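Local coordinates for protein thermospermine synthase (PDB 6BQ6) that probably transfers an aminopropyl group from decarboxylated S-adenosylmethionine to spermidine, making the tetraamine thermospermine, at residues 90-95 / 113-118; 105-110 / 126-131; 170-175 / 205-210; 176-181 / 212-217; 216-221 / 259-264. One frame throughout, in Å; residues are numbered along the deposited sequence.

Contact 1: 90-95 / 113-118; sequences CLVHPA and GSTARE
Within the Rossmann-type domain, helix 84-98 meets the start of helix 114-120 where Leu91, Val92 and His93 pack against Thr115 and Glu118. The two short axes run 9.2 Å apart and 31° from parallel. The apolar middle is carried by Val92. Its CG2 lies 3.8 Å from Thr115 CG2, while its CB and CG1 rest on the CB of Glu118. Leu91 comes at Thr115 at about a right angle, and its CD2 sits 3.4 Å from Thr115 OG1; that hydroxyl is hydrogen-bonded to Asp181 OD2, a carboxylate predicted to act as the proton acceptor.

The polar end is a His-carboxylate hydrogen bond. His93 NE2 donates to Glu118 OE1 over 2.8 Å, close to the imidazole plane and on the anti lone pair of the oxygen, with the ring and carboxylate planes 84° apart. Glu118 is bent at chi2 (-58°), which brings its CD back toward the ring. The other oxygen, OE2, is gripped side-on by NE and NH2 of Arg117, while OE1 also pairs with Arg121; His93 ND1 is hydrogen-bonded to His122 NE2. With both oxygens engaged, the carboxylate has little freedom to turn. Gly113, at the N-cap position, and Ala116 fit a GxGxxA-type pattern, consistent with the glycine-rich strand-turn-helix of Rossmann-type domains.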
# COMPACT_ATOMS: atom_id res chain seq x y z
N CYS B 90 14.87 17.21 22.57
CA CYS B 90 13.66 17.91 23.06
C CYS B 90 13.10 17.32 24.34
O CYS B 90 12.67 18.09 25.21
CB CYS B 90 12.56 17.97 22.03
SG CYS B 90 12.94 19.08 20.65
N LEU B 91 13.13 16.01 24.47
CA LEU B 91 12.62 15.33 25.66
C LEU B 91 13.45 15.66 26.89
O LEU B 91 12.92 15.85 27.96
CB LEU B 91 12.62 13.83 25.50
CG LEU B 91 12.23 12.90 26.69
CD1 LEU B 91 10.79 13.19 27.13
CD2 LEU B 91 12.45 11.47 26.36
N VAL B 92 14.77 15.73 26.72
CA VAL B 92 15.73 15.80 27.85
C VAL B 92 16.22 17.18 28.22
O VAL B 92 16.14 17.59 29.39
CB VAL B 92 16.94 14.86 27.57
CG1 VAL B 92 18.06 15.09 28.57
CG2 VAL B 92 16.46 13.40 27.60
N HIS B 93 16.70 17.95 27.24
CA HIS B 93 17.45 19.14 27.60
C HIS B 93 16.72 20.27 28.25
O HIS B 93 17.23 20.83 29.23
CB HIS B 93 18.33 19.58 26.44
CG HIS B 93 19.29 18.53 26.04
ND1 HIS B 93 20.09 17.89 26.96
CD2 HIS B 93 19.58 17.95 24.85
CE1 HIS B 93 20.80 16.96 26.37
NE2 HIS B 93 20.51 16.97 25.09
N PRO B 94 15.52 20.61 27.76
CA PRO B 94 14.79 21.71 28.40
C PRO B 94 14.59 21.47 29.91
O PRO B 94 14.83 22.39 30.71
CB PRO B 94 13.48 21.73 27.64
CG PRO B 94 13.85 21.26 26.27
CD PRO B 94 14.84 20.15 26.52
N ALA B 95 14.15 20.27 30.29
CA ALA B 95 13.99 19.98 31.72
C ALA B 95 15.25 20.19 32.50
O ALA B 95 15.28 20.92 33.50
CB ALA B 95 13.46 18.58 31.93
N GLY B 113 17.92 3.60 25.10
CA GLY B 113 19.17 4.14 25.56
C GLY B 113 19.40 5.58 25.15
O GLY B 113 20.36 6.19 25.62
N SER B 114 18.56 6.11 24.25
CA SER B 114 18.78 7.44 23.74
C SER B 114 18.48 8.57 24.72
O SER B 114 19.12 9.60 24.75
CB SER B 114 18.07 7.65 22.42
OG SER B 114 18.49 6.71 21.47
N THR B 115 17.44 8.37 25.53
CA THR B 115 17.14 9.29 26.58
C THR B 115 18.27 9.33 27.58
O THR B 115 18.70 10.40 27.95
CB THR B 115 15.81 8.89 27.21
OG1 THR B 115 14.81 9.01 26.19
CG2 THR B 115 15.45 9.77 28.35
N ALA B 116 18.71 8.16 28.00
CA ALA B 116 19.84 8.04 28.89
C ALA B 116 21.07 8.75 28.28
O ALA B 116 21.75 9.49 28.96
CB ALA B 116 20.16 6.59 29.17
N ARG B 117 21.33 8.48 27.01
CA ARG B 117 22.48 9.09 26.31
C ARG B 117 22.45 10.61 26.45
O ARG B 117 23.46 11.25 26.81
CB ARG B 117 22.45 8.71 24.83
CG ARG B 117 23.56 9.34 24.04
CD ARG B 117 23.28 9.18 22.59
NE ARG B 117 22.20 10.05 22.13
CZ ARG B 117 21.21 9.69 21.32
NH1 ARG B 117 21.05 8.44 20.91
NH2 ARG B 117 20.34 10.64 20.89
N GLU B 118 21.30 11.23 26.14
CA GLU B 118 21.23 12.68 26.25
C GLU B 118 21.39 13.20 27.69
O GLU B 118 22.00 14.21 27.92
CB GLU B 118 19.94 13.21 25.62
CG GLU B 118 19.86 12.99 24.12
CD GLU B 118 21.03 13.63 23.35
OE1 GLU B 118 21.44 14.76 23.63
OE2 GLU B 118 21.55 12.97 22.42

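Contact 2: 105-110 / 126-131; sequences VFIMGG and DKVVMC
Phe106 packs obliquely on Val129 and Cys131, and this is the dense part of the contact. Its CD2 lies 3.9 Å from Val129 CG1, and its far tip, CZ, comes to 3.4 Å from Cys131 CB. The first torsion sends CG away from the backbone N (chi1 -173°), and the outer ring atoms come nearer the neighbouring strand; Cys131 SG takes up an oblique sulfur-aromatic position 5.1 Å from the ring centroid. Met108 CG sits in the ring plane at its edge, and helix 164-169 covers this side of the sheet through Glu167 and Leu168. An alanine in place of Phe106 would probably open a gap between Val129, Cys131 and that helix. On the other side of the sheet Val105 lies alongside Val128, and Ile107 CD1 reaches 3.6 Å from Val128 CG1; Ile107 also touches Leu119 of helix 114-120.

Strands 104-107 and 127-132 are the two parallel strands of a right-handed beta-alpha-beta unit with helix 114-120 as the crossover. Ile107 N to Val129 O, at 2.7 Å, is nearly straight, and Cys131 N returns the bond to Ile107 O. Beyond the corner at Met108 the pairing persists: Gly109 N still donates to Cys131 O, now from 35° above the carbonyl plane, as the chain swings toward Gly110 at the thermospermine pocket.

Only Lys127 and Asp126 are looser. The Lys127 side chain stays clear of the first strand and its NZ makes a salt bridge with Glu173, while Asp126 lies in solvent.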
# COMPACT_ATOMS: atom_id res chain seq x y z
N VAL B 105 18.37 11.57 38.15
CA VAL B 105 17.20 11.49 37.28
C VAL B 105 16.68 10.07 37.10
O VAL B 105 17.43 9.12 37.00
CB VAL B 105 17.49 12.07 35.89
CG1 VAL B 105 18.60 11.30 35.21
CG2 VAL B 105 16.26 12.03 35.00
N PHE B 106 15.36 9.96 37.04
CA PHE B 106 14.65 8.70 36.85
C PHE B 106 13.91 8.75 35.51
O PHE B 106 13.20 9.71 35.27
CB PHE B 106 13.65 8.53 37.99
CG PHE B 106 12.96 7.21 38.02
CD1 PHE B 106 11.79 7.02 37.35
CD2 PHE B 106 13.44 6.19 38.84
CE1 PHE B 106 11.13 5.80 37.38
CE2 PHE B 106 12.77 4.96 38.92
CZ PHE B 106 11.61 4.77 38.21
N ILE B 107 14.13 7.74 34.68
CA ILE B 107 13.40 7.62 33.41
C ILE B 107 12.29 6.58 33.55
O ILE B 107 12.58 5.41 33.85
CB ILE B 107 14.28 7.19 32.25
CG1 ILE B 107 15.54 8.06 32.11
CG2 ILE B 107 13.44 7.27 30.97
CD1 ILE B 107 16.64 7.42 31.28
N MET B 108 11.01 6.97 33.34
CA MET B 108 9.95 6.01 33.16
C MET B 108 9.94 5.57 31.72
O MET B 108 9.58 6.38 30.85
CB MET B 108 8.59 6.62 33.54
CG MET B 108 8.62 7.38 34.84
SD MET B 108 6.93 7.72 35.37
CE MET B 108 6.32 8.80 34.09
N GLY B 109 10.36 4.34 31.46
CA GLY B 109 10.45 3.79 30.10
C GLY B 109 11.82 4.02 29.56
O GLY B 109 12.81 3.69 30.17
N GLY B 110 11.89 4.64 28.40
CA GLY B 110 13.13 4.78 27.66
C GLY B 110 13.39 3.50 26.88
O GLY B 110 12.73 3.22 25.82
N ASP B 126 24.98 12.80 38.23
CA ASP B 126 25.67 11.72 38.97
C ASP B 126 25.01 10.34 38.83
O ASP B 126 25.69 9.30 38.92
CB ASP B 126 25.73 12.10 40.46
CG ASP B 126 26.61 13.31 40.74
OD1 ASP B 126 27.58 13.59 39.96
OD2 ASP B 126 26.39 13.96 41.78
N LYS B 127 23.68 10.30 38.66
CA LYS B 127 22.97 9.02 38.53
C LYS B 127 21.78 9.17 37.63
O LYS B 127 21.02 10.15 37.73
CB LYS B 127 22.49 8.51 39.85
CG LYS B 127 21.96 7.08 39.79
CD LYS B 127 21.78 6.49 41.18
CE LYS B 127 20.35 6.71 41.67
NZ LYS B 127 19.97 5.71 42.69
N VAL B 128 21.62 8.20 36.75
CA VAL B 128 20.40 8.01 35.92
C VAL B 128 19.87 6.59 36.15
O VAL B 128 20.60 5.59 36.07
CB VAL B 128 20.67 8.17 34.42
CG1 VAL B 128 19.43 7.89 33.58
CG2 VAL B 128 21.25 9.54 34.06
N VAL B 129 18.61 6.50 36.50
CA VAL B 129 17.91 5.24 36.58
C VAL B 129 16.96 5.12 35.43
O VAL B 129 16.12 6.01 35.28
CB VAL B 129 17.09 5.14 37.89
CG1 VAL B 129 16.38 3.79 37.96
CG2 VAL B 129 17.97 5.31 39.09
N MET B 130 17.06 4.05 34.64
CA MET B 130 16.19 3.78 33.50
C MET B 130 15.30 2.65 33.94
O MET B 130 15.82 1.55 34.22
CB MET B 130 16.95 3.38 32.26
CG MET B 130 16.08 3.10 31.02
SD MET B 130 16.88 1.98 29.82
CE MET B 130 18.41 2.85 29.67
N CYS B 131 14.00 2.93 34.07
CA CYS B 131 13.04 1.95 34.53
C CYS B 131 12.01 1.56 33.44
O CYS B 131 11.10 2.32 33.13
CB CYS B 131 12.37 2.44 35.80
SG CYS B 131 11.20 1.26 36.53

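Contact 3: 170-175 / 205-210; sequences GKEEKY and KPKLKK
Lys207 NZ is held by two carbonyl oxygens: Lys171 O at 2.8 Å, met at a moderate tilt from the carbonyl plane, and Leu168 O near the end of helix 164-169. Bends at chi2 (-57°) and again at chi4 fold the side chain back along the loop, where CD passes 3.4 Å from Glu173 O. Glu172 crosses it obliquely, and its OE1 stays 4.2 Å from NZ, too far for a salt bridge but near enough that it would probably favour the ammonium charge. A leucine in place of Lys207 would probably leave Lys171 O and Leu168 O without this donor and weaken the hold of 205-210 on the loop.

The backbone continues the grip. Tyr175 N donates to Lys207 O at 2.8 Å, and Lys209 N answers to Tyr175 O from well above the carbonyl plane. These two bonds frame a single parallel bridge, Tyr175 with Leu208, in which the short strand 208-209 flanks the beginning of strand 175-181 just before strand 212-220 takes over beside it in the Rossmann-like sheet. Leu208 CD2 lies 3.6 Å from Tyr175 O, while the tyrosine ring turns to meet Phe106.

Farther out, aliphatic lysine stems do the packing. Lys174 CB rests 3.6 Å from Lys209 CG, and its CE approaches Pro206 O. Lys209 runs extended beyond CG and lays CE 3.2 Å from Lys174 O, a buried carbonyl that has no hydrogen-bond partner in the model. At the other end of the loop, Lys171 NZ makes a salt bridge with Glu167.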
# COMPACT_ATOMS: atom_id res chain seq x y z
N GLY B 170 7.90 2.06 45.76
CA GLY B 170 8.62 1.15 46.64
C GLY B 170 9.90 1.64 47.24
O GLY B 170 10.50 0.93 48.05
N LYS B 171 10.37 2.82 46.85
CA LYS B 171 11.57 3.41 47.39
C LYS B 171 11.33 4.86 47.76
O LYS B 171 10.50 5.55 47.12
CB LYS B 171 12.71 3.35 46.36
CG LYS B 171 13.17 1.96 45.98
CD LYS B 171 14.49 2.04 45.22
CE LYS B 171 15.09 0.68 44.90
NZ LYS B 171 14.11 -0.26 44.29
N GLU B 172 12.07 5.34 48.75
CA GLU B 172 11.99 6.74 49.17
C GLU B 172 12.95 7.68 48.46
O GLU B 172 12.90 8.89 48.70
CB GLU B 172 12.18 6.85 50.69
CG GLU B 172 11.18 6.00 51.47
CD GLU B 172 9.73 6.36 51.20
OE1 GLU B 172 9.41 7.59 51.08
OE2 GLU B 172 8.89 5.44 51.09
N GLU B 173 13.79 7.17 47.56
CA GLU B 173 14.69 8.03 46.82
C GLU B 173 13.90 9.03 45.97
O GLU B 173 12.89 8.68 45.37
CB GLU B 173 15.61 7.25 45.90
CG GLU B 173 16.51 8.21 45.11
CD GLU B 173 17.86 7.65 44.68
OE1 GLU B 173 18.18 6.50 45.06
OE2 GLU B 173 18.59 8.39 43.94
N LYS B 174 14.38 10.26 45.96
CA LYS B 174 13.78 11.33 45.20
C LYS B 174 14.75 11.78 44.13
O LYS B 174 15.95 11.52 44.19
CB LYS B 174 13.40 12.48 46.10
CG LYS B 174 12.47 12.08 47.27
CD LYS B 174 11.83 13.33 47.86
CE LYS B 174 10.91 12.98 49.00
NZ LYS B 174 11.73 12.84 50.20
N TYR B 175 14.22 12.48 43.13
CA TYR B 175 14.99 12.81 41.95
C TYR B 175 14.82 14.27 41.60
O TYR B 175 13.72 14.86 41.80
CB TYR B 175 14.46 11.96 40.75
CG TYR B 175 14.72 10.52 40.98
CD1 TYR B 175 15.95 9.98 40.68
CD2 TYR B 175 13.76 9.71 41.57
CE1 TYR B 175 16.24 8.65 40.92
CE2 TYR B 175 14.06 8.38 41.85
CZ TYR B 175 15.29 7.87 41.51
OH TYR B 175 15.55 6.54 41.78
N LYS B 205 4.99 13.18 42.27
CA LYS B 205 5.37 14.43 42.96
C LYS B 205 6.11 14.21 44.27
O LYS B 205 7.16 14.84 44.49
CB LYS B 205 4.16 15.36 43.11
CG LYS B 205 4.49 16.80 43.45
CD LYS B 205 3.35 17.76 43.08
CE LYS B 205 3.04 18.69 44.21
NZ LYS B 205 2.15 19.81 43.78
N PRO B 206 5.67 13.21 45.10
CA PRO B 206 6.43 12.93 46.32
C PRO B 206 7.84 12.46 46.12
O PRO B 206 8.62 12.51 47.07
CB PRO B 206 5.62 11.84 46.99
CG PRO B 206 4.25 12.06 46.53
CD PRO B 206 4.38 12.51 45.10
N LYS B 207 8.20 12.00 44.91
CA LYS B 207 9.55 11.57 44.64
C LYS B 207 10.36 12.56 43.81
O LYS B 207 11.41 12.19 43.31
CB LYS B 207 9.53 10.16 44.00
CG LYS B 207 8.92 9.08 44.94
CD LYS B 207 9.61 8.92 46.31
CE LYS B 207 8.70 8.33 47.39
NZ LYS B 207 8.14 7.00 47.07
N LEU B 208 9.88 13.80 43.67
CA LEU B 208 10.67 14.90 43.16
C LEU B 208 11.28 15.68 44.32
O LEU B 208 10.61 15.97 45.33
CB LEU B 208 9.86 15.86 42.33
CG LEU B 208 9.39 15.38 40.98
CD1 LEU B 208 8.37 16.35 40.42
CD2 LEU B 208 10.58 15.26 40.04
N LYS B 209 12.55 16.00 44.17
CA LYS B 209 13.24 16.88 45.09
C LYS B 209 12.78 18.34 44.98
O LYS B 209 11.97 18.73 44.12
CB LYS B 209 14.76 16.79 44.90
CG LYS B 209 15.33 15.44 45.26
CD LYS B 209 16.85 15.45 45.27
CE LYS B 209 17.36 14.07 45.62
NZ LYS B 209 18.82 14.02 45.75
N LYS B 210 13.27 19.15 45.90
CA LYS B 210 12.98 20.58 45.86
C LYS B 210 13.47 21.15 44.53
O LYS B 210 14.61 20.93 44.16
CB LYS B 210 13.71 21.28 47.01
CG LYS B 210 13.69 22.79 47.00
CD LYS B 210 12.29 23.37 46.98
CE LYS B 210 12.39 24.91 46.87
NZ LYS B 210 11.07 25.46 47.06

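Contact 4: 176-181 / 212-217; sequences DVIVGD and GIFVTQ. With TER (N-(3-amino-propyl)-N-(5-aminopropyl)-1,4-diaminobutane), chain F.
Gly180 N donates to Val215 O at 2.7 Å, and Gly180 O takes Gln217 N in return. Farther back, Ile178 bonds to Ile213 O through its N and accepts Val215 N, and Asp176 O receives Ile213 N. The inward-facing amides and carbonyls are thus satisfied, strand to strand.

The side chains need other partners. Asp176 OD2 accepts the backbone N of both Lys103 and Asn104. Thr216 OG1, anti to its own N (chi1 -177°), donates to Gln217 O. Gln217 OE1 accepts from Trp258 NE1 and Gly219 N, while NE2 binds Asp184 OD1; the amide is fixed in rotation beside the thermospermine, whose C7 lies 3.8 Å from OE1. Asp181, predicted to be the proton acceptor, is hydrogen-bonded through OD1 to Tyr87 OH.

Packing is close around Gly180, where a CB would clash with Thr216 OG1. Phe214 CD1 settles 3.2 Å from Ile178 O, obliquely to the ring, and Val179 CG2 stands beside Val215 CG1 at 4.0 Å. Such parallel central strands, ending at the ligand pocket, are typical of the Rossmann-like sheet of aminopropyltransferases.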
# COMPACT_ATOMS: atom_id res chain seq x y z
N ASP B 176 15.87 14.85 41.02
CA ASP B 176 15.81 16.21 40.48
C ASP B 176 14.96 16.34 39.25
O ASP B 176 14.25 17.33 39.08
CB ASP B 176 17.24 16.72 40.20
CG ASP B 176 18.08 16.77 41.47
OD1 ASP B 176 17.62 17.39 42.44
OD2 ASP B 176 19.19 16.20 41.47
N VAL B 177 15.01 15.34 38.37
CA VAL B 177 14.15 15.35 37.18
C VAL B 177 13.62 13.93 37.04
O VAL B 177 14.33 12.97 37.32
CB VAL B 177 14.92 15.77 35.88
CG1 VAL B 177 14.01 15.77 34.67
CG2 VAL B 177 15.52 17.15 36.01
N ILE B 178 12.34 13.80 36.66
CA ILE B 178 11.78 12.50 36.26
C ILE B 178 11.28 12.70 34.83
O ILE B 178 10.62 13.72 34.48
CB ILE B 178 10.64 12.06 37.20
CG1 ILE B 178 11.22 11.78 38.58
CG2 ILE B 178 9.97 10.78 36.68
CD1 ILE B 178 10.18 11.58 39.66
N VAL B 179 11.60 11.73 33.99
CA VAL B 179 11.39 11.79 32.55
C VAL B 179 10.40 10.69 32.15
O VAL B 179 10.66 9.49 32.38
CB VAL B 179 12.69 11.59 31.78
CG1 VAL B 179 12.41 11.63 30.25
CG2 VAL B 179 13.72 12.68 32.17
N GLY B 180 9.25 11.07 31.60
CA GLY B 180 8.31 10.14 31.02
C GLY B 180 8.65 9.88 29.56
O GLY B 180 8.43 10.76 28.72
N ASP B 181 9.12 8.68 29.27
CA ASP B 181 9.41 8.27 27.92
C ASP B 181 8.67 6.95 27.65
O ASP B 181 9.25 5.96 27.31
CB ASP B 181 10.90 8.12 27.75
CG ASP B 181 11.33 8.03 26.30
OD1 ASP B 181 10.52 8.23 25.40
OD2 ASP B 181 12.51 7.71 26.09
N GLY B 212 12.23 20.20 41.70
CA GLY B 212 12.20 19.08 40.77
C GLY B 212 11.40 19.41 39.56
O GLY B 212 10.45 20.20 39.67
N ILE B 213 11.76 18.80 38.43
CA ILE B 213 11.05 19.07 37.18
C ILE B 213 10.63 17.72 36.61
O ILE B 213 11.43 16.80 36.58
CB ILE B 213 11.90 19.84 36.17
CG1 ILE B 213 12.27 21.23 36.74
CG2 ILE B 213 11.11 19.97 34.85
CD1 ILE B 213 13.27 22.02 35.93
N PHE B 214 9.37 17.60 36.21
CA PHE B 214 8.87 16.45 35.49
C PHE B 214 8.82 16.87 33.99
O PHE B 214 8.38 18.00 33.67
CB PHE B 214 7.49 16.05 35.99
CG PHE B 214 6.87 14.90 35.23
CD1 PHE B 214 7.49 13.64 35.18
CD2 PHE B 214 5.65 15.09 34.50
CE1 PHE B 214 6.93 12.58 34.47
CE2 PHE B 214 5.11 14.02 33.79
CZ PHE B 214 5.72 12.76 33.78
N VAL B 215 9.18 15.95 33.12
CA VAL B 215 8.90 16.12 31.68
C VAL B 215 8.36 14.79 31.16
O VAL B 215 8.86 13.71 31.52
CB VAL B 215 10.12 16.60 30.87
CG1 VAL B 215 11.31 15.66 31.02
CG2 VAL B 215 9.78 16.81 29.39
N THR B 216 7.36 14.86 30.29
CA THR B 216 6.89 13.69 29.60
C THR B 216 6.80 13.99 28.11
O THR B 216 6.34 15.07 27.71
CB THR B 216 5.53 13.15 30.16
OG1 THR B 216 5.19 11.95 29.46
CG2 THR B 216 4.42 14.17 30.04
N GLN B 217 7.06 12.97 27.29
CA GLN B 217 6.58 12.98 25.94
C GLN B 217 5.04 13.03 25.99
O GLN B 217 4.40 12.49 26.90
CB GLN B 217 7.12 11.83 25.15
CG GLN B 217 6.41 10.49 25.31
CD GLN B 217 5.21 10.36 24.40
OE1 GLN B 217 5.12 11.03 23.38
NE2 GLN B 217 4.24 9.59 24.81
N1 TER F . 8.41 2.70 24.83
C2 TER F . 9.46 3.70 24.68
C3 TER F . 8.84 5.09 24.55
C4 TER F . 8.11 5.30 23.25
N5 TER F . 7.78 6.69 23.07
C6 TER F . 8.16 7.38 21.86
C7 TER F . 7.12 8.41 21.45
C8 TER F . 7.26 8.68 19.96
N9 TER F . 6.48 7.76 19.15
C10 TER F . 6.55 7.90 17.72
C11 TER F . 5.31 7.45 16.98
C12 TER F . 5.41 7.97 15.55
C13 TER F . 4.41 7.32 14.60
N14 TER F . 3.12 7.12 15.24

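Contact 5: 216-221 / 259-264; sequences TQAGPA and GWVLAS
Trp260 and Gln217 stand on one face of this antiparallel pair, Thr216 and Val261 on the other. The indole approaches Gln217 obliquely, bringing CD1 to 3.6 Å from Gln217 CA and 3.9 Å from Gln217 CB. The first torsion of Trp260 (chi1 -55°) sets CG anti to the carbonyl carbon, a placing from which CD1 can reach Gln217 CA; its CB meanwhile rests 3.6 Å from Thr216 O. Ala218 CB touches Val261 CG2 at 3.8 Å, a small methyl against one branch of the valine.

Thr216 and Val261 form a hydrogen-bonded pair, with Val261 N to Thr216 O at 2.9 Å and Thr216 N donating to Val261 O. Gln217 and Trp260, the next pair, are not bonded to each other, and their CA atoms draw in to 4.3 Å. Past them the register slips: Gly259 O accepts Ala218 N from well above its carbonyl plane, while Gly259 N donates to Gly219 O, so that one residue serves two successive ones, in the manner of a beta bulge. Gly259 has no side chain here, and a CB would press on the methyl of Ala221, which lies 3.7 Å from Gly259 N.

Trp260 is packed against Tyr87, Cys90 and Leu91 of helix 84-98 and meets the ring of Tyr247 on strand 243-251, while Ala218 and Val261 face helix 230-238.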
# COMPACT_ATOMS: atom_id res chain seq x y z
N THR B 216 7.36 14.86 30.29
CA THR B 216 6.89 13.69 29.60
C THR B 216 6.80 13.99 28.11
O THR B 216 6.34 15.07 27.71
CB THR B 216 5.53 13.15 30.16
OG1 THR B 216 5.19 11.95 29.46
CG2 THR B 216 4.42 14.17 30.04
N GLN B 217 7.06 12.97 27.29
CA GLN B 217 6.58 12.98 25.94
C GLN B 217 5.04 13.03 25.99
O GLN B 217 4.40 12.49 26.90
CB GLN B 217 7.12 11.83 25.15
CG GLN B 217 6.41 10.49 25.31
CD GLN B 217 5.21 10.36 24.40
OE1 GLN B 217 5.12 11.03 23.38
NE2 GLN B 217 4.24 9.59 24.81
N ALA B 218 4.45 13.70 25.02
CA ALA B 218 3.00 13.99 25.09
C ALA B 218 2.28 13.81 23.75
O ALA B 218 1.23 14.42 23.54
CB ALA B 218 2.81 15.34 25.69
N GLY B 219 2.78 12.92 22.92
CA GLY B 219 2.14 12.49 21.73
C GLY B 219 2.17 13.45 20.60
O GLY B 219 2.89 14.46 20.63
N PRO B 220 1.35 13.16 19.61
CA PRO B 220 1.24 14.08 18.49
C PRO B 220 0.85 15.47 18.94
O PRO B 220 0.00 15.66 19.81
CB PRO B 220 0.17 13.44 17.62
CG PRO B 220 0.18 11.99 17.96
CD PRO B 220 0.44 12.00 19.43
N ALA B 221 1.41 16.47 18.28
CA ALA B 221 1.11 17.86 18.62
C ALA B 221 0.80 18.73 17.38
O ALA B 221 1.00 19.94 17.37
CB ALA B 221 2.17 18.45 19.48
N GLY B 259 4.96 16.37 20.70
CA GLY B 259 4.90 17.23 21.85
C GLY B 259 5.54 16.65 23.11
O GLY B 259 5.69 15.43 23.25
N TRP B 260 5.83 17.58 23.99
CA TRP B 260 6.33 17.28 25.34
C TRP B 260 5.78 18.30 26.27
O TRP B 260 5.36 19.40 25.87
CB TRP B 260 7.88 17.37 25.40
CG TRP B 260 8.55 16.52 24.39
CD1 TRP B 260 8.99 15.20 24.55
CD2 TRP B 260 8.88 16.86 23.05
NE1 TRP B 260 9.55 14.74 23.40
CE2 TRP B 260 9.45 15.71 22.44
CE3 TRP B 260 8.72 18.01 22.27
CZ2 TRP B 260 9.87 15.71 21.13
CZ3 TRP B 260 9.15 17.98 20.98
CH2 TRP B 260 9.68 16.84 20.41
N VAL B 261 5.73 17.95 27.55
CA VAL B 261 5.29 18.90 28.55
C VAL B 261 6.24 18.88 29.74
O VAL B 261 6.47 17.80 30.33
CB VAL B 261 3.87 18.57 29.03
CG1 VAL B 261 3.37 19.60 30.04
CG2 VAL B 261 2.87 18.45 27.86
N LEU B 262 6.73 20.07 30.12
CA LEU B 262 7.42 20.31 31.40
C LEU B 262 6.45 20.67 32.50
O LEU B 262 5.50 21.42 32.26
CB LEU B 262 8.36 21.50 31.34
CG LEU B 262 9.42 21.52 30.28
CD1 LEU B 262 10.25 22.77 30.40
CD2 LEU B 262 10.30 20.30 30.44
N ALA B 263 6.70 20.18 33.69
CA ALA B 263 5.87 20.51 34.85
C ALA B 263 6.75 20.64 36.09
O ALA B 263 7.66 19.85 36.31
CB ALA B 263 4.78 19.47 35.05
N SER B 264 6.49 21.66 36.89
CA SER B 264 7.28 21.88 38.12
C SER B 264 6.47 22.75 39.08
O SER B 264 5.57 23.48 38.70
CB SER B 264 8.61 22.55 37.80
OG SER B 264 9.49 22.71 38.92

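In the fold
Contacts 1, 2, 4 and 5 are buried; contact 3 is partly exposed, its centre about 20 Å from the centre of the chain. Contacts 2, 4 and 5 are neighbouring strand pairs of one sheet: strands 104-107 and 175-181 join contact 2 to contact 4, and strand 212-220, through Thr216 and Gln217, belongs to both 4 and 5. Pairing is parallel in 2 and 4 and turns antiparallel in 5. Contact 1 instead joins helices, reaching contact 4 at Asp181 and contact 5 at Trp260. Chemistry follows place: apolar packing and regular backbone bonds in the sheet, a buried His-carboxylate bond with arginine salt bridges in contact 1, lysine stems and carbonyls in contact 3.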